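Local coordinates for protein pectate lyase (Bacillus, PDB 3VMV) that probably cleaves the polygalacturonate backbone of pectate by beta-elimination, as a secreted polysaccharide lyase built on a parallel beta-helix, at residues A[153-158]-A[173-178]; A[196-201]-A[217-222]; A[207-212]-A[229-234]. All blocks are in the same frame, centred on the assembly; numbering follows the deposited sequence.

How the contacts relate
All three contacts join neighbouring coils of the parallel beta-helix. Contacts 1 and 3 lie on one run of strands, 156-158, 177-181, 210-212 and 231-234, their centres about 12 Å apart; R207 of contact 3 packs on K177 and T178 of contact 1. Contact 2 belongs to another side of the coils, its centre about 15 Å from that of contact 1 and 13 Å from that of contact 3. Its M218 reaches P209 and I231 of contact 3, while Y196 meets M158. A sulfate, probably from the crystallisation liquor, is bound by R234 and, weakly, R207 of contact 3, consistent with an anionic substrate site. Contact 1 pairs opposite charges; contact 2 gathers aromatic rings and asparagines.

Contact 1: A[153-158]-A[173-178]; sequences DGLVDM and ENHWKT
At a corner of the parallel beta-helix, D153 to V156 meet H175, K177 and T178 just where two successive coils swing into the neighbouring strands 156-158 and 177-181. The carbonyl of T178 ties the turns together, for its O accepts from two consecutive amides, L155 N at 2.8 Å and V156 N at 3.3 Å. Beside this fork L155 lies across the imidazole of H175, its CG centred above the ring at 3.4 Å from the centroid. H175 can offer that face because its CG stands anti to the backbone N (chi1 -166°), and L155 CD1 goes on to touch T178 CG2. G154 slips in close, its CA making a C-H...O contact of 3.3 Å with K177 O; a side chain at this glycine would run into D157 OD2. The charged groups lie further out. K177, bent at chi3 (-65°), brings NZ to within 3.1 Å of D153 OD1 in a salt bridge, the ammonium lying above the carboxylate plane, about 50° out of it. The same ammonium also forms a salt bridge with D150. D157 OD1 accepts hydrogen bonds from L180 N and from a water at 2.7 Å, and the same water donates to K177 O at 3.0 Å.

Contact 2: A[196-201]-A[217-222]; sequences YHHNYF and HMFNNY
Y196 and H197 run parallel to M218 and F219 as bridged strand pairs, the chain turns at H198-N199 and N220-N221, and pairing resumes at Y200 with Y222. The side chains of N199 and N221, one in each turn, lie side by side and point the same way, their amide planes nearly parallel, 6° apart. N221 OD1 accepts from both N199 N (2.9 Å) and N199 ND2 (3.0 Å), while N221 ND2 reaches Y196 O at 3.2 Å from above the carbonyl plane. N199 OD1 accepts from N170 N, and N244 OD1 from N221 N. F201 CE2 rests 3.6 Å from N221 CG. Before the turn H197 and F219 lie side by side, CG of each between the backbone N and the carbonyl carbon (chi1 76° and 67°), with H197 CB 3.4 Å above the centre of the F219 ring. Past it, Y200 CE1 lies over the Y222 ring toward the rim. An alanine at N221 would probably leave N199 N and one N-H of N199 ND2 without their acceptor and, with the amide gone, open a gap beside F201. Stacked asparagine side chains thus satisfy buried turn amides, as is familiar from the pectate lyase beta-helix.

Contact 3: A[207-212]-A[229-234]; sequences RVPLIR and TAINSR. With SO4 (sulfate ion), chain C.
T229 and R207 meet through a water that lies 2.7 Å from T229 OG1, accepts from R207 N and donates to A230 O; the threonine hydroxyl is also bonded to Y269. At A230 the carbonyl O takes V208 N at 2.9 Å, the donor standing well above the carbonyl plane, and the CB methyl faces V208 CB. I231 then sets CG1 against V208 O at 3.2 Å, a buried carbonyl oxygen that has no polar partner in the model. I231 CG2 packs beside I211 CD1 and I231 CG1 beside P209 CD, the proline following a cis peptide bond. From N232 onward the strands are in regular parallel register: N232 N donates to P209 O and N232 O accepts from I211 N, while the side-chain OD1 accepts from F268 N. S233 pairs with I211, and its OG bonds to Y276 O. R234 N closes the strand pairing on I211 O. On the face shared by L210, N232 and R212, the R234 side chain bends at chi3 (78°) across L210, whose CD1 comes to 3.5 Å from NH2. The guanidinium grips the sulfate with two bonds, NH2 to O4 at 2.8 Å and NH1 to O1 at 2.9 Å. R212 NH2 lies 3.3 Å from R234 NH1, the two planes 52° apart; the sulfate and the salt bridge of R212 to D185 are likely to ease this repulsion. R207 NH2 adds a weak bond to O2 of the sulfate, which probably comes from the crystallisation liquor. The sequence R207 to R212 matches the RxPxxR signature of family 1 pectate lyases, and this arginine-rich surface of the strands and the turn before them is consistent with the substrate-binding cleft of their parallel beta-helix.

Contact 1: A[153-158]-A[173-178]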
loop_
_atom_site.group_PDB
_atom_site.type_symbol
_atom_site.label_atom_id
_atom_site.label_comp_id
_atom_site.label_asym_id
_atom_site.label_seq_id
_atom_site.Cartn_x
_atom_site.Cartn_y
_atom_site.Cartn_z
ATOM N N ASP A 153 -8.803 6.254 8.696
ATOM C CA ASP A 153 -9.160 6.024 7.287
ATOM C C ASP A 153 -8.353 4.854 6.724
ATOM O O ASP A 153 -8.602 3.719 7.117
ATOM C CB ASP A 153 -9.024 7.321 6.465
ATOM C CG ASP A 153 -9.798 7.286 5.139
ATOM O OD1 ASP A 153 -10.431 6.267 4.809
ATOM O OD2 ASP A 153 -9.780 8.326 4.422
ATOM N N GLY A 154 -7.458 5.080 5.777
ATOM C CA GLY A 154 -6.767 3.932 5.175
ATOM C C GLY A 154 -5.406 3.602 5.738
ATOM O O GLY A 154 -4.834 4.359 6.500
ATOM N N LEU A 155 -4.858 2.461 5.335
ATOM C CA LEU A 155 -3.474 2.223 5.618
ATOM C C LEU A 155 -2.627 2.611 4.435
ATOM O O LEU A 155 -1.811 3.518 4.558
ATOM C CB LEU A 155 -3.213 0.772 6.059
ATOM C CG LEU A 155 -3.798 0.482 7.459
ATOM C CD1 LEU A 155 -3.457 -0.943 7.855
ATOM C CD2 LEU A 155 -3.294 1.475 8.529
ATOM N N VAL A 156 -2.801 1.966 3.289
ATOM C CA VAL A 156 -2.114 2.439 2.077
ATOM C C VAL A 156 -3.121 2.595 0.974
ATOM O O VAL A 156 -3.759 1.601 0.553
ATOM C CB VAL A 156 -0.990 1.492 1.568
ATOM C CG1 VAL A 156 -0.479 1.962 0.174
ATOM C CG2 VAL A 156 0.174 1.443 2.590
ATOM N N ASP A 157 -3.361 3.848 0.551
ATOM C CA ASP A 157 -4.367 4.142 -0.465
ATOM C C ASP A 157 -3.712 4.750 -1.677
ATOM O O ASP A 157 -2.814 5.584 -1.552
ATOM C CB ASP A 157 -5.436 5.132 0.028
ATOM C CG ASP A 157 -6.365 4.554 1.090
ATOM O OD1 ASP A 157 -6.420 3.331 1.289
ATOM O OD2 ASP A 157 -7.075 5.370 1.763
ATOM N N MET A 158 -4.182 4.348 -2.857
ATOM C CA MET A 158 -3.676 4.879 -4.127
ATOM C C MET A 158 -4.827 5.455 -4.908
ATOM O O MET A 158 -5.893 4.818 -5.019
ATOM C CB MET A 158 -3.003 3.733 -4.915
ATOM C CG MET A 158 -1.851 3.118 -4.076
ATOM S SD MET A 158 -1.325 1.655 -4.943
ATOM C CE MET A 158 -0.373 0.907 -3.589
ATOM N N GLU A 173 -2.019 -4.555 9.812
ATOM C CA GLU A 173 -2.682 -5.276 10.870
ATOM C C GLU A 173 -3.637 -4.371 11.597
ATOM O O GLU A 173 -3.463 -3.159 11.637
ATOM C CB GLU A 173 -1.665 -5.784 11.886
ATOM C CG GLU A 173 -0.555 -6.654 11.287
ATOM C CD GLU A 173 0.248 -7.414 12.353
ATOM O OE1 GLU A 173 1.469 -7.167 12.476
ATOM O OE2 GLU A 173 -0.328 -8.283 13.065
ATOM N N ASN A 174 -4.636 -4.996 12.198
ATOM C CA ASN A 174 -5.489 -4.329 13.191
ATOM C C ASN A 174 -6.102 -3.065 12.653
ATOM O O ASN A 174 -5.814 -1.959 13.155
ATOM C CB ASN A 174 -4.705 -4.043 14.491
ATOM C CG ASN A 174 -3.994 -5.284 15.023
ATOM O OD1 ASN A 174 -4.486 -6.390 14.902
ATOM N ND2 ASN A 174 -2.837 -5.079 15.651
ATOM N N HIS A 175 -6.949 -3.220 11.652
ATOM C CA HIS A 175 -7.466 -2.037 10.971
ATOM C C HIS A 175 -8.761 -2.390 10.263
ATOM O O HIS A 175 -8.964 -3.513 9.861
ATOM C CB HIS A 175 -6.421 -1.587 9.949
ATOM C CG HIS A 175 -6.654 -0.214 9.416
ATOM N ND1 HIS A 175 -7.290 0.049 8.225
ATOM C CD2 HIS A 175 -6.308 0.986 9.936
ATOM C CE1 HIS A 175 -7.328 1.361 8.040
ATOM N NE2 HIS A 175 -6.770 1.945 9.082
ATOM N N TRP A 176 -9.627 -1.405 10.047
ATOM C CA TRP A 176 -10.848 -1.630 9.325
ATOM C C TRP A 176 -10.657 -1.514 7.794
ATOM O O TRP A 176 -10.716 -2.544 7.118
ATOM C CB TRP A 176 -11.933 -0.639 9.773
ATOM C CG TRP A 176 -12.516 -0.872 11.148
ATOM C CD1 TRP A 176 -12.013 -0.446 12.354
ATOM C CD2 TRP A 176 -13.753 -1.504 11.439
ATOM N NE1 TRP A 176 -12.867 -0.806 13.375
ATOM C CE2 TRP A 176 -13.939 -1.461 12.841
ATOM C CE3 TRP A 176 -14.721 -2.140 10.644
ATOM C CZ2 TRP A 176 -15.064 -2.016 13.466
ATOM C CZ3 TRP A 176 -15.844 -2.679 11.264
ATOM C CH2 TRP A 176 -16.004 -2.597 12.670
ATOM N N LYS A 177 -10.419 -0.300 7.270
ATOM C CA LYS A 177 -10.436 -0.053 5.815
ATOM C C LYS A 177 -9.010 -0.053 5.267
ATOM O O LYS A 177 -8.334 0.981 5.215
ATOM C CB LYS A 177 -11.139 1.271 5.483
ATOM C CG LYS A 177 -12.520 1.420 6.112
ATOM C CD LYS A 177 -13.133 2.816 5.765
ATOM C CE LYS A 177 -12.333 3.971 6.370
ATOM N NZ LYS A 177 -13.062 5.260 6.033
ATOM N N THR A 178 -8.529 -1.227 4.866
ATOM C CA THR A 178 -7.068 -1.394 4.756
ATOM C C THR A 178 -6.399 -0.653 3.583
ATOM O O THR A 178 -5.497 0.164 3.819
ATOM C CB THR A 178 -6.706 -2.880 4.726
ATOM O OG1 THR A 178 -7.467 -3.584 5.723
ATOM C CG2 THR A 178 -5.224 -3.108 5.069
HETATM O O HOH W 1 -10.266 2.356 8.860
HETATM O O HOH W 2 -5.245 5.063 9.283
HETATM O O HOH W 3 -8.536 2.067 2.463
#

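Contact 2: A[196-201]-A[217-222]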
loop_
_atom_site.group_PDB
_atom_site.type_symbol
_atom_site.label_atom_id
_atom_site.label_comp_id
_atom_site.label_asym_id
_atom_site.label_seq_id
_atom_site.Cartn_x
_atom_site.Cartn_y
_atom_site.Cartn_z
ATOM N N TYR A 196 1.449 -6.220 -5.234
ATOM C CA TYR A 196 1.565 -6.484 -3.812
ATOM C C TYR A 196 2.187 -7.860 -3.645
ATOM O O TYR A 196 1.638 -8.839 -4.140
ATOM C CB TYR A 196 0.192 -6.522 -3.148
ATOM C CG TYR A 196 -0.624 -5.260 -3.233
ATOM C CD1 TYR A 196 -0.637 -4.347 -2.197
ATOM C CD2 TYR A 196 -1.405 -4.990 -4.344
ATOM C CE1 TYR A 196 -1.421 -3.183 -2.294
ATOM C CE2 TYR A 196 -2.185 -3.818 -4.430
ATOM C CZ TYR A 196 -2.175 -2.943 -3.378
ATOM O OH TYR A 196 -2.944 -1.786 -3.499
ATOM N N HIS A 197 3.304 -7.947 -2.938
ATOM C CA HIS A 197 3.880 -9.265 -2.679
ATOM C C HIS A 197 4.545 -9.361 -1.336
ATOM O O HIS A 197 5.098 -8.397 -0.799
ATOM C CB HIS A 197 4.835 -9.700 -3.846
ATOM C CG HIS A 197 6.165 -9.022 -3.851
ATOM N ND1 HIS A 197 7.266 -9.540 -3.192
ATOM C CD2 HIS A 197 6.584 -7.873 -4.436
ATOM C CE1 HIS A 197 8.302 -8.731 -3.384
ATOM N NE2 HIS A 197 7.909 -7.710 -4.130
ATOM N N HIS A 198 4.460 -10.554 -0.752
ATOM C CA HIS A 198 5.102 -10.840 0.535
ATOM C C HIS A 198 4.664 -9.949 1.671
ATOM O O HIS A 198 5.426 -9.687 2.577
ATOM C CB HIS A 198 6.628 -10.882 0.390
ATOM C CG HIS A 198 7.107 -12.053 -0.405
ATOM N ND1 HIS A 198 7.314 -11.998 -1.771
ATOM C CD2 HIS A 198 7.341 -13.334 -0.035
ATOM C CE1 HIS A 198 7.716 -13.188 -2.192
ATOM N NE2 HIS A 198 7.753 -14.010 -1.159
ATOM N N ASN A 199 3.419 -9.497 1.624
ATOM C CA ASN A 199 2.884 -8.773 2.778
ATOM C C ASN A 199 2.128 -9.703 3.705
ATOM O O ASN A 199 1.597 -10.743 3.281
ATOM C CB ASN A 199 1.897 -7.678 2.321
ATOM C CG ASN A 199 2.535 -6.676 1.365
ATOM O OD1 ASN A 199 3.310 -5.811 1.764
ATOM N ND2 ASN A 199 2.237 -6.827 0.050
ATOM N N TYR A 200 2.009 -9.262 4.948
ATOM C CA TYR A 200 1.157 -9.898 5.935
ATOM C C TYR A 200 -0.063 -9.005 6.126
ATOM O O TYR A 200 0.099 -7.809 6.464
ATOM C CB TYR A 200 1.924 -9.923 7.243
ATOM C CG TYR A 200 1.322 -10.675 8.403
ATOM C CD1 TYR A 200 0.765 -11.952 8.247
ATOM C CD2 TYR A 200 1.364 -10.140 9.689
ATOM C CE1 TYR A 200 0.267 -12.648 9.338
ATOM C CE2 TYR A 200 0.854 -10.845 10.763
ATOM C CZ TYR A 200 0.344 -12.084 10.592
ATOM O OH TYR A 200 -0.156 -12.821 11.668
ATOM N N PHE A 201 -1.247 -9.560 5.860
ATOM C CA PHE A 201 -2.521 -8.839 6.017
ATOM C C PHE A 201 -3.273 -9.528 7.134
ATOM O O PHE A 201 -3.818 -10.601 6.925
ATOM C CB PHE A 201 -3.319 -8.936 4.716
ATOM C CG PHE A 201 -2.632 -8.303 3.503
ATOM C CD1 PHE A 201 -2.347 -6.934 3.450
ATOM C CD2 PHE A 201 -2.340 -9.068 2.380
ATOM C CE1 PHE A 201 -1.751 -6.379 2.304
ATOM C CE2 PHE A 201 -1.805 -8.523 1.216
ATOM C CZ PHE A 201 -1.477 -7.164 1.181
ATOM N N HIS A 217 -1.245 -7.195 -9.498
ATOM C CA HIS A 217 -0.725 -8.543 -9.240
ATOM C C HIS A 217 -0.521 -8.683 -7.742
ATOM O O HIS A 217 0.170 -7.858 -7.153
ATOM C CB HIS A 217 0.583 -8.682 -9.998
ATOM C CG HIS A 217 1.251 -10.029 -9.925
ATOM N ND1 HIS A 217 2.607 -10.146 -10.138
ATOM C CD2 HIS A 217 0.784 -11.280 -9.714
ATOM C CE1 HIS A 217 2.944 -11.429 -10.086
ATOM N NE2 HIS A 217 1.865 -12.138 -9.814
ATOM N N MET A 218 -1.126 -9.700 -7.139
ATOM C CA MET A 218 -0.877 -10.031 -5.741
ATOM C C MET A 218 -0.298 -11.431 -5.670
ATOM O O MET A 218 -0.992 -12.397 -6.050
ATOM C CB MET A 218 -2.167 -9.984 -4.945
ATOM C CG MET A 218 -2.903 -8.670 -5.120
ATOM S SD MET A 218 -4.247 -8.465 -3.915
ATOM C CE MET A 218 -3.370 -8.039 -2.414
ATOM N N PHE A 219 0.966 -11.516 -5.249
ATOM C CA PHE A 219 1.563 -12.842 -5.074
ATOM C C PHE A 219 2.283 -13.018 -3.760
ATOM O O PHE A 219 2.894 -12.082 -3.230
ATOM C CB PHE A 219 2.469 -13.236 -6.276
ATOM C CG PHE A 219 3.745 -12.404 -6.435
ATOM C CD1 PHE A 219 4.963 -12.890 -5.952
ATOM C CD2 PHE A 219 3.731 -11.190 -7.106
ATOM C CE1 PHE A 219 6.154 -12.201 -6.128
ATOM C CE2 PHE A 219 4.928 -10.455 -7.272
ATOM C CZ PHE A 219 6.146 -10.966 -6.789
ATOM N N ASN A 220 2.213 -14.242 -3.218
ATOM C CA ASN A 220 3.026 -14.590 -2.054
ATOM C C ASN A 220 2.717 -13.728 -0.847
ATOM O O ASN A 220 3.601 -13.542 -0.017
ATOM C CB ASN A 220 4.538 -14.531 -2.365
ATOM C CG ASN A 220 5.012 -15.696 -3.252
ATOM O OD1 ASN A 220 4.283 -16.718 -3.510
ATOM N ND2 ASN A 220 6.210 -15.561 -3.731
ATOM N N ASN A 221 1.475 -13.258 -0.745
ATOM C CA ASN A 221 1.033 -12.610 0.511
ATOM C C ASN A 221 0.382 -13.620 1.455
ATOM O O ASN A 221 -0.044 -14.712 1.010
ATOM C CB ASN A 221 0.030 -11.488 0.228
ATOM C CG ASN A 221 0.547 -10.483 -0.770
ATOM O OD1 ASN A 221 1.367 -9.604 -0.448
ATOM N ND2 ASN A 221 0.082 -10.605 -2.012
ATOM N N TYR A 222 0.320 -13.256 2.742
ATOM C CA TYR A 222 -0.282 -14.060 3.797
ATOM C C TYR A 222 -1.427 -13.256 4.360
ATOM O O TYR A 222 -1.189 -12.231 4.983
ATOM C CB TYR A 222 0.789 -14.349 4.859
ATOM C CG TYR A 222 0.411 -15.182 6.064
ATOM C CD1 TYR A 222 -0.809 -15.827 6.143
ATOM C CD2 TYR A 222 1.335 -15.381 7.068
ATOM C CE1 TYR A 222 -1.103 -16.597 7.295
ATOM C CE2 TYR A 222 1.040 -16.139 8.198
ATOM C CZ TYR A 222 -0.165 -16.757 8.276
ATOM O OH TYR A 222 -0.401 -17.513 9.391
#

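Contact 3: A[207-212]-A[229-234]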
loop_
_atom_site.group_PDB
_atom_site.type_symbol
_atom_site.label_atom_id
_atom_site.label_comp_id
_atom_site.label_asym_id
_atom_site.label_seq_id
_atom_site.Cartn_x
_atom_site.Cartn_y
_atom_site.Cartn_z
ATOM N N ARG A 207 -11.226 -4.302 2.414
ATOM C CA ARG A 207 -10.374 -3.557 1.475
ATOM C C ARG A 207 -8.960 -4.088 1.451
ATOM O O ARG A 207 -8.011 -3.401 1.864
ATOM C CB ARG A 207 -10.313 -2.061 1.780
ATOM C CG ARG A 207 -11.650 -1.323 1.813
ATOM C CD ARG A 207 -11.302 0.163 1.777
ATOM N NE ARG A 207 -12.506 1.009 1.812
ATOM C CZ ARG A 207 -12.453 2.336 1.944
ATOM N NH1 ARG A 207 -11.292 2.953 2.124
ATOM N NH2 ARG A 207 -13.598 3.033 1.948
ATOM N N VAL A 208 -8.803 -5.323 0.981
ATOM C CA VAL A 208 -7.464 -5.940 0.952
ATOM C C VAL A 208 -7.017 -6.427 -0.426
ATOM O O VAL A 208 -6.697 -7.622 -0.609
ATOM C CB VAL A 208 -7.321 -7.064 2.025
ATOM C CG1 VAL A 208 -5.862 -7.268 2.391
ATOM C CG2 VAL A 208 -8.102 -6.693 3.293
ATOM N N PRO A 209 -6.961 -5.516 -1.421
ATOM C CA PRO A 209 -7.399 -4.113 -1.459
ATOM C C PRO A 209 -8.831 -4.003 -2.026
ATOM O O PRO A 209 -9.376 -4.973 -2.601
ATOM C CB PRO A 209 -6.423 -3.473 -2.463
ATOM C CG PRO A 209 -5.686 -4.669 -3.164
ATOM C CD PRO A 209 -6.371 -5.917 -2.702
ATOM N N LEU A 210 -9.406 -2.805 -1.915
ATOM C CA LEU A 210 -10.541 -2.382 -2.729
ATOM C C LEU A 210 -9.933 -1.888 -4.042
ATOM O O LEU A 210 -9.149 -0.935 -4.029
ATOM C CB LEU A 210 -11.327 -1.260 -2.031
ATOM C CG LEU A 210 -12.651 -0.828 -2.652
ATOM C CD1 LEU A 210 -13.333 0.152 -1.693
ATOM C CD2 LEU A 210 -12.491 -0.181 -4.060
ATOM N N ILE A 211 -10.210 -2.596 -5.147
ATOM C CA ILE A 211 -9.581 -2.238 -6.418
ATOM C C ILE A 211 -10.639 -1.792 -7.393
ATOM O O ILE A 211 -11.511 -2.575 -7.755
ATOM C CB ILE A 211 -8.787 -3.433 -7.049
ATOM C CG1 ILE A 211 -7.810 -4.040 -6.048
ATOM C CG2 ILE A 211 -8.017 -2.967 -8.313
ATOM C CD1 ILE A 211 -7.265 -5.384 -6.522
ATOM N N ARG A 212 -10.530 -0.549 -7.872
ATOM C CA ARG A 212 -11.338 -0.060 -8.986
ATOM C C ARG A 212 -10.478 0.079 -10.232
ATOM O O ARG A 212 -9.441 0.733 -10.169
ATOM C CB ARG A 212 -11.985 1.303 -8.699
ATOM C CG ARG A 212 -13.064 1.274 -7.629
ATOM C CD ARG A 212 -13.468 2.727 -7.357
ATOM N NE ARG A 212 -14.672 2.877 -6.527
ATOM C CZ ARG A 212 -14.629 3.132 -5.215
ATOM N NH1 ARG A 212 -13.465 3.223 -4.566
ATOM N NH2 ARG A 212 -15.772 3.282 -4.555
ATOM N N THR A 229 -14.311 -9.046 4.081
ATOM C CA THR A 229 -13.824 -9.496 2.768
ATOM C C THR A 229 -12.376 -9.049 2.570
ATOM O O THR A 229 -11.894 -8.106 3.208
ATOM C CB THR A 229 -14.636 -8.895 1.611
ATOM O OG1 THR A 229 -14.580 -7.480 1.669
ATOM C CG2 THR A 229 -16.141 -9.322 1.709
ATOM N N ALA A 230 -11.690 -9.692 1.619
ATOM C CA ALA A 230 -10.330 -9.272 1.309
ATOM C C ALA A 230 -10.229 -8.561 -0.023
ATOM O O ALA A 230 -10.496 -7.359 -0.106
ATOM C CB ALA A 230 -9.368 -10.502 1.359
ATOM N N ILE A 231 -9.894 -9.269 -1.085
ATOM C CA ILE A 231 -9.720 -8.602 -2.408
ATOM C C ILE A 231 -11.068 -8.295 -3.066
ATOM O O ILE A 231 -11.875 -9.205 -3.285
ATOM C CB ILE A 231 -8.932 -9.529 -3.327
ATOM C CG1 ILE A 231 -7.594 -9.913 -2.703
ATOM C CG2 ILE A 231 -8.707 -8.850 -4.708
ATOM C CD1 ILE A 231 -6.919 -11.080 -3.416
ATOM N N ASN A 232 -11.327 -7.004 -3.339
ATOM C CA ASN A 232 -12.595 -6.594 -3.893
ATOM C C ASN A 232 -12.301 -5.971 -5.238
ATOM O O ASN A 232 -11.786 -4.878 -5.294
ATOM C CB ASN A 232 -13.252 -5.582 -2.960
ATOM C CG ASN A 232 -14.656 -5.183 -3.427
ATOM O OD1 ASN A 232 -15.170 -5.694 -4.424
ATOM N ND2 ASN A 232 -15.310 -4.281 -2.659
ATOM N N SER A 233 -12.640 -6.693 -6.314
ATOM C CA SER A 233 -12.315 -6.252 -7.655
ATOM C C SER A 233 -13.545 -5.682 -8.339
ATOM O O SER A 233 -14.543 -6.404 -8.534
ATOM C CB SER A 233 -11.756 -7.451 -8.447
ATOM O OG SER A 233 -11.281 -7.054 -9.725
ATOM N N ARG A 234 -13.456 -4.394 -8.708
ATOM C CA ARG A 234 -14.606 -3.606 -9.146
ATOM C C ARG A 234 -14.355 -2.932 -10.478
ATOM O O ARG A 234 -13.210 -2.593 -10.795
ATOM C CB ARG A 234 -14.893 -2.511 -8.082
ATOM C CG ARG A 234 -15.500 -3.108 -6.800
ATOM C CD ARG A 234 -15.243 -2.276 -5.562
ATOM N NE ARG A 234 -16.144 -1.127 -5.500
ATOM C CZ ARG A 234 -16.584 -0.615 -4.361
ATOM N NH1 ARG A 234 -17.399 0.430 -4.407
ATOM N NH2 ARG A 234 -16.232 -1.157 -3.178
HETATM S S SO4 C . -17.209 1.303 -0.551
HETATM O O1 SO4 C . -17.582 1.795 -1.900
HETATM O O2 SO4 C . -16.062 2.077 -0.068
HETATM O O3 SO4 C . -18.353 1.450 0.349
HETATM O O4 SO4 C . -16.804 -0.113 -0.610
HETATM O O HOH W 4 -12.753 -5.828 0.537
HETATM O O HOH W 5 -18.467 2.986 -5.716
#